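Local coordinates for protein sensor histidine kinase (Rhodopseudomonas palustris, PDB 3VA9) that probably senses an extracytoplasmic signal through this four-helix sensor domain and, as a whole membrane protein, probably passes phosphate from ATP to a histidine, at residues 26-31 with 60-64; 71-77 with 132-136; 80-84 with 128-132. All coordinates share one frame; numbering follows the deposited sequence.

Interaction 1 (26-31 with 60-64); sequences AIQQAV and LAARL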
ATOM      1  N   ALA A  26      -6.609   5.925   4.860  1.00 44.64           N
ATOM      2  CA  ALA A  26      -7.261   4.774   4.262  1.00 40.75           C
ATOM      3  C   ALA A  26      -6.310   4.013   3.335  1.00 45.80           C
ATOM      4  O   ALA A  26      -6.470   2.811   3.112  1.00 49.56           O
ATOM      5  CB  ALA A  26      -8.520   5.209   3.516  1.00 37.87           C
ATOM      6  N   ILE A  27      -5.316   4.713   2.799  1.00 49.18           N
ATOM      7  CA  ILE A  27      -4.316   4.076   1.942  1.00 45.55           C
ATOM      8  C   ILE A  27      -3.313   3.255   2.755  1.00 34.33           C
ATOM      9  O   ILE A  27      -2.979   2.126   2.398  1.00 33.02           O
ATOM     10  CB  ILE A  27      -3.593   5.110   1.055  1.00 43.34           C
ATOM     11  CG1 ILE A  27      -4.536   5.569  -0.059  1.00 43.34           C
ATOM     12  CG2 ILE A  27      -2.316   4.520   0.467  1.00 37.86           C
ATOM     13  CD1 ILE A  27      -4.047   6.758  -0.813  1.00 47.89           C
ATOM     14  N   GLN A  28      -2.835   3.840   3.845  1.00 38.92           N
ATOM     15  CA  GLN A  28      -2.025   3.128   4.825  1.00 46.65           C
ATOM     16  C   GLN A  28      -2.737   1.851   5.281  1.00 41.44           C
ATOM     17  O   GLN A  28      -2.157   0.770   5.259  1.00 36.22           O
ATOM     18  CB  GLN A  28      -1.763   4.048   6.018  1.00 56.89           C
ATOM     19  CG  GLN A  28      -1.257   3.365   7.267  1.00 71.24           C
ATOM     20  CD  GLN A  28      -1.301   4.292   8.472  1.00 83.24           C
ATOM     21  OE1 GLN A  28      -2.304   4.355   9.193  1.00 80.44           O
ATOM     22  NE2 GLN A  28      -0.214   5.029   8.689  1.00 85.94           N
ATOM     23  N   GLN A  29      -4.001   1.985   5.677  1.00 37.92           N
ATOM     24  CA  GLN A  29      -4.821   0.842   6.073  1.00 39.74           C
ATOM     25  C   GLN A  29      -4.809  -0.283   5.037  1.00 42.34           C
ATOM     26  O   GLN A  29      -4.522  -1.438   5.370  1.00 39.57           O
ATOM     27  CB  GLN A  29      -6.265   1.277   6.345  1.00 45.15           C
ATOM     28  CG  GLN A  29      -7.216   0.118   6.648  1.00 65.20           C
ATOM     29  CD  GLN A  29      -8.657   0.568   6.855  1.00 82.82           C
ATOM     30  OE1 GLN A  29      -8.970   1.755   6.759  1.00 89.25           O
ATOM     31  NE2 GLN A  29      -9.540  -0.386   7.144  1.00 83.59           N
ATOM     32  N   ALA A  30      -5.123   0.060   3.786  1.00 39.01           N
ATOM     33  CA  ALA A  30      -5.222  -0.927   2.707  1.00 31.58           C
ATOM     34  C   ALA A  30      -3.906  -1.659   2.448  1.00 30.63           C
ATOM     35  O   ALA A  30      -3.903  -2.855   2.169  1.00 31.62           O
ATOM     36  CB  ALA A  30      -5.732  -0.277   1.428  1.00 31.57           C
ATOM     37  N   VAL A  31      -2.793  -0.939   2.536  1.00 29.73           N
ATOM     38  CA  VAL A  31      -1.471  -1.551   2.383  1.00 28.78           C
ATOM     39  C   VAL A  31      -1.194  -2.582   3.491  1.00 25.15           C
ATOM     40  O   VAL A  31      -0.711  -3.679   3.217  1.00 29.42           O
ATOM     41  CB  VAL A  31      -0.358  -0.482   2.379  1.00 37.72           C
ATOM     42  CG1 VAL A  31       1.008  -1.124   2.528  1.00 41.65           C
ATOM     43  CG2 VAL A  31      -0.426   0.343   1.103  1.00 32.56           C
ATOM     44  N   LEU A  60      -6.906  -0.423  -2.445  1.00 31.64           N
ATOM     45  CA  LEU A  60      -5.734   0.441  -2.540  1.00 30.08           C
ATOM     46  C   LEU A  60      -5.693   1.176  -3.877  1.00 35.64           C
ATOM     47  O   LEU A  60      -5.531   2.401  -3.925  1.00 35.56           O
ATOM     48  CB  LEU A  60      -4.463  -0.384  -2.364  1.00 25.45           C
ATOM     49  CG  LEU A  60      -3.107   0.325  -2.441  1.00 34.71           C
ATOM     50  CD1 LEU A  60      -3.021   1.510  -1.492  1.00 26.12           C
ATOM     51  CD2 LEU A  60      -1.977  -0.670  -2.166  1.00 39.37           C
ATOM     52  N   ALA A  61      -5.822   0.421  -4.963  1.00 30.97           N
ATOM     53  CA  ALA A  61      -5.822   1.008  -6.295  1.00 34.74           C
ATOM     54  C   ALA A  61      -6.915   2.081  -6.404  1.00 35.61           C
ATOM     55  O   ALA A  61      -6.649   3.199  -6.844  1.00 37.37           O
ATOM     56  CB  ALA A  61      -6.005  -0.076  -7.359  1.00 31.03           C
ATOM     57  N   ALA A  62      -8.129   1.745  -5.971  1.00 31.48           N
ATOM     58  CA  ALA A  62      -9.252   2.684  -6.029  1.00 39.78           C
ATOM     59  C   ALA A  62      -9.017   3.927  -5.167  1.00 44.11           C
ATOM     60  O   ALA A  62      -9.329   5.040  -5.579  1.00 47.49           O
ATOM     61  CB  ALA A  62     -10.546   1.997  -5.634  1.00 38.48           C
ATOM     62  N   ARG A  63      -8.460   3.733  -3.975  1.00 44.20           N
ATOM     63  CA  ARG A  63      -8.171   4.851  -3.076  1.00 38.81           C
ATOM     64  C   ARG A  63      -7.033   5.733  -3.579  1.00 41.77           C
ATOM     65  O   ARG A  63      -7.053   6.950  -3.381  1.00 44.18           O
ATOM     66  CB  ARG A  63      -7.879   4.339  -1.667  1.00 38.16           C
ATOM     67  CG  ARG A  63      -9.103   3.749  -1.007  1.00 43.21           C
ATOM     68  CD  ARG A  63      -8.783   3.010   0.272  1.00 47.25           C
ATOM     69  NE  ARG A  63      -9.957   2.271   0.739  1.00 49.98           N
ATOM     70  CZ  ARG A  63      -9.967   1.465   1.795  1.00 47.76           C
ATOM     71  NH1 ARG A  63      -8.864   1.282   2.509  1.00 43.38           N
ATOM     72  NH2 ARG A  63     -11.083   0.838   2.131  1.00 50.09           N
ATOM     73  N   LEU A  64      -6.042   5.121  -4.226  1.00 34.06           N
ATOM     74  CA  LEU A  64      -4.978   5.883  -4.871  1.00 37.56           C
ATOM     75  C   LEU A  64      -5.517   6.710  -6.042  1.00 42.70           C
ATOM     76  O   LEU A  64      -5.148   7.875  -6.195  1.00 42.07           O
ATOM     77  CB  LEU A  64      -3.837   4.970  -5.339  1.00 32.23           C
ATOM     78  CG  LEU A  64      -2.948   4.397  -4.225  1.00 37.99           C
ATOM     79  CD1 LEU A  64      -2.178   3.169  -4.686  1.00 31.34           C
ATOM     80  CD2 LEU A  64      -2.003   5.452  -3.663  1.00 31.15           C
TER
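Arg63 reaches across from the 60-64 segment and sets its guanidinium against the backbone of 26-31, where NH1 donates a hydrogen bond of 2.9 Å to Ala26 O. The bond is somewhat bent, 140° at the hydrogen, and the donor stands 32° out of the carbonyl plane. It comes to one face of that plane while Ala30 N, the helix's own donor, comes to the other, so one oxygen serves both the helical ladder and the neighbouring helix. The arginine gets there on a chain that stays extended from CG to NE, its CG lying opposite the carbonyl carbon, and it fills, as a knob, the hole formed by Ala26, Ile27, Gln29 and Ala30. The methyls of these two alanines leave room for it: Ala26 CB lies 3.9 Å from Arg63 CD, and Ala30 CB lies 3.7 Å from Arg63 NH1, obliquely placed.

Deeper in, apolar side chains dominate. Ile27 divides its branches, CG2 meeting Leu60 CD1 at 3.7 Å and CD1 meeting Leu64 CD2 at 3.7 Å, and it crosses each leucine nearly at right angles. Leu60 also touches Val31, whose CG2 lies 3.8 Å from Leu60 CD2. Farther out, Met92 packs on Leu60, Leu84 and Thr88 on Leu64, and Leu129 on Ile27, so the other long helices close round this layer. The axes of these two short segments approach to 9.4 Å and run antiparallel at 162°; with a knob in its hole and a leucine-isoleucine interior, this is characteristic of the antiparallel four-helix bundle, here that of a CHASE3 sensor domain.

Interaction 2 (71-77 with 132-136); sequences LADNPEQ and LTRAE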
ATOM      1  N   LEU A  71      -6.075  15.725  -5.275  1.00 85.25           N
ATOM      2  CA  LEU A  71      -4.852  16.520  -5.327  1.00 90.12           C
ATOM      3  C   LEU A  71      -4.572  17.030  -6.735  1.00 90.41           C
ATOM      4  O   LEU A  71      -3.472  17.496  -7.024  1.00 94.01           O
ATOM      5  CB  LEU A  71      -3.666  15.694  -4.819  1.00 90.03           C
ATOM      6  CG  LEU A  71      -3.869  14.945  -3.497  1.00 87.33           C
ATOM      7  CD1 LEU A  71      -2.674  14.048  -3.196  1.00 86.61           C
ATOM      8  CD2 LEU A  71      -4.144  15.911  -2.342  1.00 80.39           C
ATOM      9  N   ALA A  72      -5.577  16.956  -7.599  1.00 94.62           N
ATOM     10  CA  ALA A  72      -5.416  17.294  -9.011  1.00 95.53           C
ATOM     11  C   ALA A  72      -4.840  18.692  -9.258  1.00102.91           C
ATOM     12  O   ALA A  72      -4.153  18.914 -10.256  1.00101.60           O
ATOM     13  CB  ALA A  72      -6.742  17.123  -9.748  1.00 91.22           C
ATOM     14  N   ASP A  73      -5.113  19.626  -8.348  1.00110.20           N
ATOM     15  CA  ASP A  73      -4.700  21.020  -8.529  1.00115.46           C
ATOM     16  C   ASP A  73      -3.489  21.416  -7.683  1.00112.84           C
ATOM     17  O   ASP A  73      -3.334  22.582  -7.314  1.00115.71           O
ATOM     18  CB  ASP A  73      -5.867  21.967  -8.233  1.00120.89           C
ATOM     19  CG  ASP A  73      -6.986  21.851  -9.251  1.00123.03           C
ATOM     20  OD1 ASP A  73      -6.733  21.316 -10.350  1.00122.36           O
ATOM     21  OD2 ASP A  73      -8.115  22.298  -8.952  1.00124.66           O
ATOM     22  N   ASN A  74      -2.630  20.446  -7.388  1.00105.37           N
ATOM     23  CA  ASN A  74      -1.455  20.690  -6.560  1.00 99.25           C
ATOM     24  C   ASN A  74      -0.262  19.870  -7.049  1.00 95.71           C
ATOM     25  O   ASN A  74      -0.063  18.738  -6.612  1.00 95.18           O
ATOM     26  CB  ASN A  74      -1.773  20.366  -5.098  1.00 97.93           C
ATOM     27  CG  ASN A  74      -0.684  20.818  -4.145  1.00101.41           C
ATOM     28  OD1 ASN A  74       0.473  20.978  -4.533  1.00101.23           O
ATOM     29  ND2 ASN A  74      -1.051  21.027  -2.884  1.00101.23           N
ATOM     30  N   PRO A  75       0.535  20.443  -7.964  1.00 94.03           N
ATOM     31  CA  PRO A  75       1.660  19.749  -8.606  1.00 86.78           C
ATOM     32  C   PRO A  75       2.632  19.091  -7.626  1.00 77.82           C
ATOM     33  O   PRO A  75       3.136  18.010  -7.921  1.00 76.71           O
ATOM     34  CB  PRO A  75       2.362  20.869  -9.381  1.00 89.43           C
ATOM     35  CG  PRO A  75       1.277  21.845  -9.678  1.00 91.03           C
ATOM     36  CD  PRO A  75       0.369  21.814  -8.478  1.00 95.07           C
ATOM     37  N   GLU A  76       2.898  19.729  -6.491  1.00 75.98           N
ATOM     38  CA  GLU A  76       3.810  19.162  -5.500  1.00 78.02           C
ATOM     39  C   GLU A  76       3.213  17.923  -4.844  1.00 69.79           C
ATOM     40  O   GLU A  76       3.930  16.973  -4.526  1.00 65.14           O
ATOM     41  CB  GLU A  76       4.174  20.194  -4.429  1.00 88.39           C
ATOM     42  CG  GLU A  76       4.892  21.419  -4.966  1.00 99.63           C
ATOM     43  CD  GLU A  76       3.977  22.324  -5.772  1.00108.74           C
ATOM     44  OE1 GLU A  76       2.795  22.473  -5.393  1.00107.59           O
ATOM     45  OE2 GLU A  76       4.444  22.888  -6.785  1.00113.83           O
ATOM     46  N   GLN A  77       1.899  17.942  -4.642  1.00 65.18           N
ATOM     47  CA  GLN A  77       1.192  16.792  -4.092  1.00 63.24           C
ATOM     48  C   GLN A  77       1.033  15.674  -5.121  1.00 57.15           C
ATOM     49  O   GLN A  77       1.196  14.500  -4.798  1.00 57.95           O
ATOM     50  CB  GLN A  77      -0.175  17.205  -3.541  1.00 61.92           C
ATOM     51  CG  GLN A  77      -0.105  17.958  -2.227  1.00 65.19           C
ATOM     52  CD  GLN A  77       0.474  17.122  -1.106  1.00 63.05           C
ATOM     53  OE1 GLN A  77       1.613  16.665  -1.178  1.00 63.51           O
ATOM     54  NE2 GLN A  77      -0.312  16.921  -0.057  1.00 64.67           N
ATOM     55  N   LEU A 132       3.080  13.250   2.439  1.00 56.48           N
ATOM     56  CA  LEU A 132       1.770  13.709   1.994  1.00 53.50           C
ATOM     57  C   LEU A 132       0.949  14.313   3.142  1.00 58.04           C
ATOM     58  O   LEU A 132       0.347  15.383   2.994  1.00 55.00           O
ATOM     59  CB  LEU A 132       0.996  12.562   1.341  1.00 52.84           C
ATOM     60  CG  LEU A 132       1.366  12.228  -0.105  1.00 50.51           C
ATOM     61  CD1 LEU A 132       0.786  10.888  -0.523  1.00 49.78           C
ATOM     62  CD2 LEU A 132       0.906  13.336  -1.049  1.00 44.84           C
ATOM     63  N   THR A 133       0.935  13.619   4.280  1.00 58.30           N
ATOM     64  CA  THR A 133       0.189  14.057   5.458  1.00 57.87           C
ATOM     65  C   THR A 133       0.696  15.398   5.988  1.00 68.12           C
ATOM     66  O   THR A 133      -0.083  16.337   6.175  1.00 67.63           O
ATOM     67  CB  THR A 133       0.256  13.012   6.586  1.00 57.11           C
ATOM     68  OG1 THR A 133      -0.357  11.793   6.148  1.00 59.48           O
ATOM     69  CG2 THR A 133      -0.473  13.515   7.821  1.00 53.90           C
ATOM     70  N   ARG A 134       1.999  15.481   6.233  1.00 71.62           N
ATOM     71  CA  ARG A 134       2.614  16.728   6.675  1.00 76.55           C
ATOM     72  C   ARG A 134       2.347  17.866   5.693  1.00 75.64           C
ATOM     73  O   ARG A 134       2.051  18.986   6.102  1.00 80.63           O
ATOM     74  CB  ARG A 134       4.118  16.549   6.908  1.00 82.98           C
ATOM     75  CG  ARG A 134       4.453  15.868   8.231  1.00 93.90           C
ATOM     76  CD  ARG A 134       5.954  15.788   8.477  1.00103.52           C
ATOM     77  NE  ARG A 134       6.548  14.584   7.901  1.00107.58           N
ATOM     78  CZ  ARG A 134       7.197  14.550   6.742  1.00109.83           C
ATOM     79  NH1 ARG A 134       7.345  15.659   6.030  1.00109.78           N
ATOM     80  NH2 ARG A 134       7.703  13.406   6.295  1.00110.45           N
ATOM     81  N   ALA A 135       2.438  17.571   4.400  1.00 73.15           N
ATOM     82  CA  ALA A 135       2.196  18.574   3.367  1.00 69.11           C
ATOM     83  C   ALA A 135       0.766  19.112   3.410  1.00 74.35           C
ATOM     84  O   ALA A 135       0.549  20.310   3.252  1.00 82.85           O
ATOM     85  CB  ALA A 135       2.517  18.015   1.989  1.00 65.73           C
ATOM     86  N   GLU A 136      -0.207  18.229   3.620  1.00 71.95           N
ATOM     87  CA  GLU A 136      -1.601  18.651   3.717  1.00 70.35           C
ATOM     88  C   GLU A 136      -1.848  19.433   5.002  1.00 78.28           C
ATOM     89  O   GLU A 136      -2.628  20.388   5.017  1.00 84.08           O
ATOM     90  CB  GLU A 136      -2.543  17.450   3.647  1.00 71.44           C
ATOM     91  CG  GLU A 136      -2.775  16.921   2.244  1.00 72.64           C
ATOM     92  CD  GLU A 136      -3.592  17.867   1.391  1.00 75.50           C
ATOM     93  OE1 GLU A 136      -4.539  18.481   1.924  1.00 79.73           O
ATOM     94  OE2 GLU A 136      -3.291  17.995   0.184  1.00 75.85           O
TER
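The amide plane of Gln77 and the carboxylate plane of Glu136 are turned only 19° from each other, while their side chains cross at a slant. Gln77 NE2 donates to Glu136 OE2 over 3.2 Å in a nearly straight bond (173°), with the acceptor in the plane of the amide and the oxygen approached on its anti side, slightly out of the carboxylate plane. Both chains are bent at chi2, which folds the two polar ends toward each other. A second, weak bond runs from the same NE2 to Leu132 O at 3.5 Å, so the nitrogen spans two successive turns of the opposite helix.

The other end of the amide has a different setting: Gln77 OE1 abuts methyls, Leu132 CD2 at 3.4 Å and Ala135 CB at 3.6 Å, and is buried with no polar partner in the model. This is one end of the four-helix bundle, where the chain leaves helix 47-70, makes a type I turn from Leu71 to Asn74 and enters helix 75-101. Asn74 is the N-cap, its OD1 accepting weakly from Glu76 N and Gln77 N. A leucine in place of Gln77 has no amide N-H to offer and would probably leave the buried Glu136 OE2 without its donor from this helix.

Leu71 completes the contact from the turn. Its CD2 lies 3.4 Å from Glu136 OE2, and CD1 faces Leu132 CD2 more loosely at 4.2 Å. Ala20 and Leu21 of helix 18-44 also touch Glu136.

Interaction 3 (80-84 with 128-132); sequences HIDEL and SLSVL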
ATOM      1  N   HIS A  80       4.159  13.855  -5.210  1.00 41.87           N
ATOM      2  CA  HIS A  80       4.277  12.998  -4.030  1.00 46.29           C
ATOM      3  C   HIS A  80       3.388  11.763  -4.131  1.00 43.15           C
ATOM      4  O   HIS A  80       3.753  10.690  -3.658  1.00 49.22           O
ATOM      5  CB  HIS A  80       3.958  13.767  -2.741  1.00 48.53           C
ATOM      6  CG  HIS A  80       4.989  14.790  -2.374  1.00 67.05           C
ATOM      7  ND1 HIS A  80       6.343  14.525  -2.386  1.00 70.64           N
ATOM      8  CD2 HIS A  80       4.861  16.076  -1.964  1.00 71.23           C
ATOM      9  CE1 HIS A  80       7.004  15.607  -2.014  1.00 73.04           C
ATOM     10  NE2 HIS A  80       6.131  16.560  -1.752  1.00 75.56           N
ATOM     11  N   ILE A  81       2.217  11.915  -4.738  1.00 41.49           N
ATOM     12  CA  ILE A  81       1.333  10.779  -4.924  1.00 42.92           C
ATOM     13  C   ILE A  81       1.899   9.847  -6.002  1.00 40.92           C
ATOM     14  O   ILE A  81       1.870   8.620  -5.853  1.00 35.77           O
ATOM     15  CB  ILE A  81      -0.117  11.209  -5.232  1.00 53.34           C
ATOM     16  CG1 ILE A  81      -1.096  10.134  -4.760  1.00 70.21           C
ATOM     17  CG2 ILE A  81      -0.311  11.479  -6.702  1.00 53.05           C
ATOM     18  CD1 ILE A  81      -2.507  10.364  -5.225  1.00 81.85           C
ATOM     19  N   ASP A  82       2.445  10.429  -7.069  1.00 34.76           N
ATOM     20  CA  ASP A  82       3.130   9.638  -8.083  1.00 40.78           C
ATOM     21  C   ASP A  82       4.181   8.766  -7.423  1.00 36.84           C
ATOM     22  O   ASP A  82       4.272   7.569  -7.695  1.00 40.46           O
ATOM     23  CB  ASP A  82       3.798  10.536  -9.120  1.00 43.20           C
ATOM     24  CG  ASP A  82       2.818  11.107 -10.108  1.00 50.07           C
ATOM     25  OD1 ASP A  82       1.702  10.555 -10.210  1.00 50.39           O
ATOM     26  OD2 ASP A  82       3.167  12.101 -10.784  1.00 51.08           O
ATOM     27  N   GLU A  83       4.968   9.379  -6.546  1.00 37.20           N
ATOM     28  CA  GLU A  83       6.033   8.673  -5.840  1.00 45.80           C
ATOM     29  C   GLU A  83       5.514   7.547  -4.944  1.00 39.48           C
ATOM     30  O   GLU A  83       6.016   6.421  -5.008  1.00 38.33           O
ATOM     31  CB  GLU A  83       6.902   9.669  -5.064  1.00 49.18           C
ATOM     32  CG  GLU A  83       7.776  10.510  -5.993  1.00 61.01           C
ATOM     33  CD  GLU A  83       8.013  11.930  -5.499  1.00 71.06           C
ATOM     34  OE1 GLU A  83       7.839  12.194  -4.289  1.00 73.29           O
ATOM     35  OE2 GLU A  83       8.383  12.783  -6.336  1.00 72.58           O
ATOM     36  N   LEU A  84       4.504   7.844  -4.127  1.00 36.83           N
ATOM     37  CA  LEU A  84       3.860   6.820  -3.300  1.00 31.91           C
ATOM     38  C   LEU A  84       3.406   5.639  -4.166  1.00 31.39           C
ATOM     39  O   LEU A  84       3.664   4.477  -3.845  1.00 36.95           O
ATOM     40  CB  LEU A  84       2.653   7.403  -2.557  1.00 31.23           C
ATOM     41  CG  LEU A  84       1.800   6.377  -1.804  1.00 40.09           C
ATOM     42  CD1 LEU A  84       2.579   5.793  -0.640  1.00 33.46           C
ATOM     43  CD2 LEU A  84       0.486   6.985  -1.315  1.00 42.48           C
ATOM     44  N   SER A 128       6.618   7.884   2.749  1.00 48.76           N
ATOM     45  CA  SER A 128       5.920   8.502   1.629  1.00 41.19           C
ATOM     46  C   SER A 128       4.560   9.056   2.056  1.00 45.13           C
ATOM     47  O   SER A 128       4.171  10.156   1.657  1.00 49.75           O
ATOM     48  CB  SER A 128       5.741   7.487   0.503  1.00 45.50           C
ATOM     49  OG  SER A 128       5.295   8.113  -0.678  1.00 51.13           O
ATOM     50  N   LEU A 129       3.841   8.294   2.873  1.00 44.59           N
ATOM     51  CA  LEU A 129       2.542   8.736   3.368  1.00 46.92           C
ATOM     52  C   LEU A 129       2.663   9.926   4.334  1.00 55.66           C
ATOM     53  O   LEU A 129       1.820  10.821   4.328  1.00 54.12           O
ATOM     54  CB  LEU A 129       1.771   7.568   3.993  1.00 43.46           C
ATOM     55  CG  LEU A 129       1.206   6.561   2.982  1.00 33.98           C
ATOM     56  CD1 LEU A 129       0.724   5.316   3.677  1.00 35.46           C
ATOM     57  CD2 LEU A 129       0.083   7.185   2.161  1.00 33.78           C
ATOM     58  N   SER A 130       3.721   9.947   5.142  1.00 60.50           N
ATOM     59  CA  SER A 130       3.957  11.062   6.055  1.00 66.61           C
ATOM     60  C   SER A 130       4.195  12.363   5.298  1.00 66.54           C
ATOM     61  O   SER A 130       3.653  13.406   5.663  1.00 65.50           O
ATOM     62  CB  SER A 130       5.140  10.778   6.984  1.00 69.37           C
ATOM     63  OG  SER A 130       4.833   9.738   7.895  1.00 73.23           O
ATOM     64  N   VAL A 131       5.013  12.299   4.252  1.00 67.24           N
ATOM     65  CA  VAL A 131       5.287  13.471   3.428  1.00 70.25           C
ATOM     66  C   VAL A 131       3.988  14.095   2.923  1.00 69.97           C
ATOM     67  O   VAL A 131       3.814  15.314   2.974  1.00 74.04           O
ATOM     68  CB  VAL A 131       6.189  13.127   2.227  1.00 71.96           C
ATOM     69  CG1 VAL A 131       6.172  14.255   1.214  1.00 74.62           C
ATOM     70  CG2 VAL A 131       7.607  12.839   2.693  1.00 73.28           C
ATOM     71  N   LEU A 132       3.080  13.250   2.439  1.00 56.48           N
ATOM     72  CA  LEU A 132       1.770  13.709   1.994  1.00 53.50           C
ATOM     73  C   LEU A 132       0.949  14.313   3.142  1.00 58.04           C
ATOM     74  O   LEU A 132       0.347  15.383   2.994  1.00 55.00           O
ATOM     75  CB  LEU A 132       0.996  12.562   1.341  1.00 52.84           C
ATOM     76  CG  LEU A 132       1.366  12.228  -0.105  1.00 50.51           C
ATOM     77  CD1 LEU A 132       0.786  10.888  -0.523  1.00 49.78           C
ATOM     78  CD2 LEU A 132       0.906  13.336  -1.049  1.00 44.84           C
TER
HETATM   79  O   HOH W   1       4.958  11.080  -1.455  1.00 48.98           O
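Val131 lays a single methyl on the imidazole of His80: CG1 stands 3.6 Å from the ring centroid and only 8° from the ring normal, a CH-pi contact over one face. The histidine turns its CG away from its own carbonyl carbon, and the ring is further steadied by a weak bond from ND1 to Glu83 OE1, one turn along the same helix. At the root of the side chain, His80 CB meets Leu132 CD2 at 3.5 Å.

Leu84 takes a different first torsion, with CG opposite the backbone N (chi1 173°), and its two methyls part. CD2 goes inward to Leu129 CD2, 3.5 Å away, and also meets Leu132 CD1, the two side chains crossing at about a right angle, whereas CD1 lies beside Ser128. The serine hydroxyl is pressed close to aliphatic carbon, Ser128 OG being 3.3 Å from Leu84 CB. A water 3.1 Å from Ser128 OG also donates to His80 O, at a distance short enough to be treated with caution, and appears to link the helices.

Leu64 of helix 47-70 packs on Leu84, and Ile24 of helix 18-44 on Leu129 and Leu132. The small Ser128 is consistent with the near approach of the backbones, Leu84 CA to Ser128 CA being 5.6 Å. The axes of the two short segments run antiparallel, 9.6 Å apart at 164°: the close lengthwise pairing of an antiparallel four-helix bundle.

In the fold
Along the chain interaction 1 is complete before the other two begin, and it joins helices 18-44 and 47-70, whereas interactions 2 and 3 both join helix 75-101 to helix 121-142. The latter two share Leu132 and have centres about 9 Å apart, with interaction 2 at the end of the bundle, about 18 Å from the chain centre, and interaction 3 farther in. Centres of interactions 1 and 3 lie about 12 Å apart, yet they touch through Leu64 with Leu84 and Ile27 with Leu129; interactions 1 and 2 do not touch. Two helix pairs are thus knitted into one continuous CHASE3 bundle interior, a layout that could couple movements of its helices.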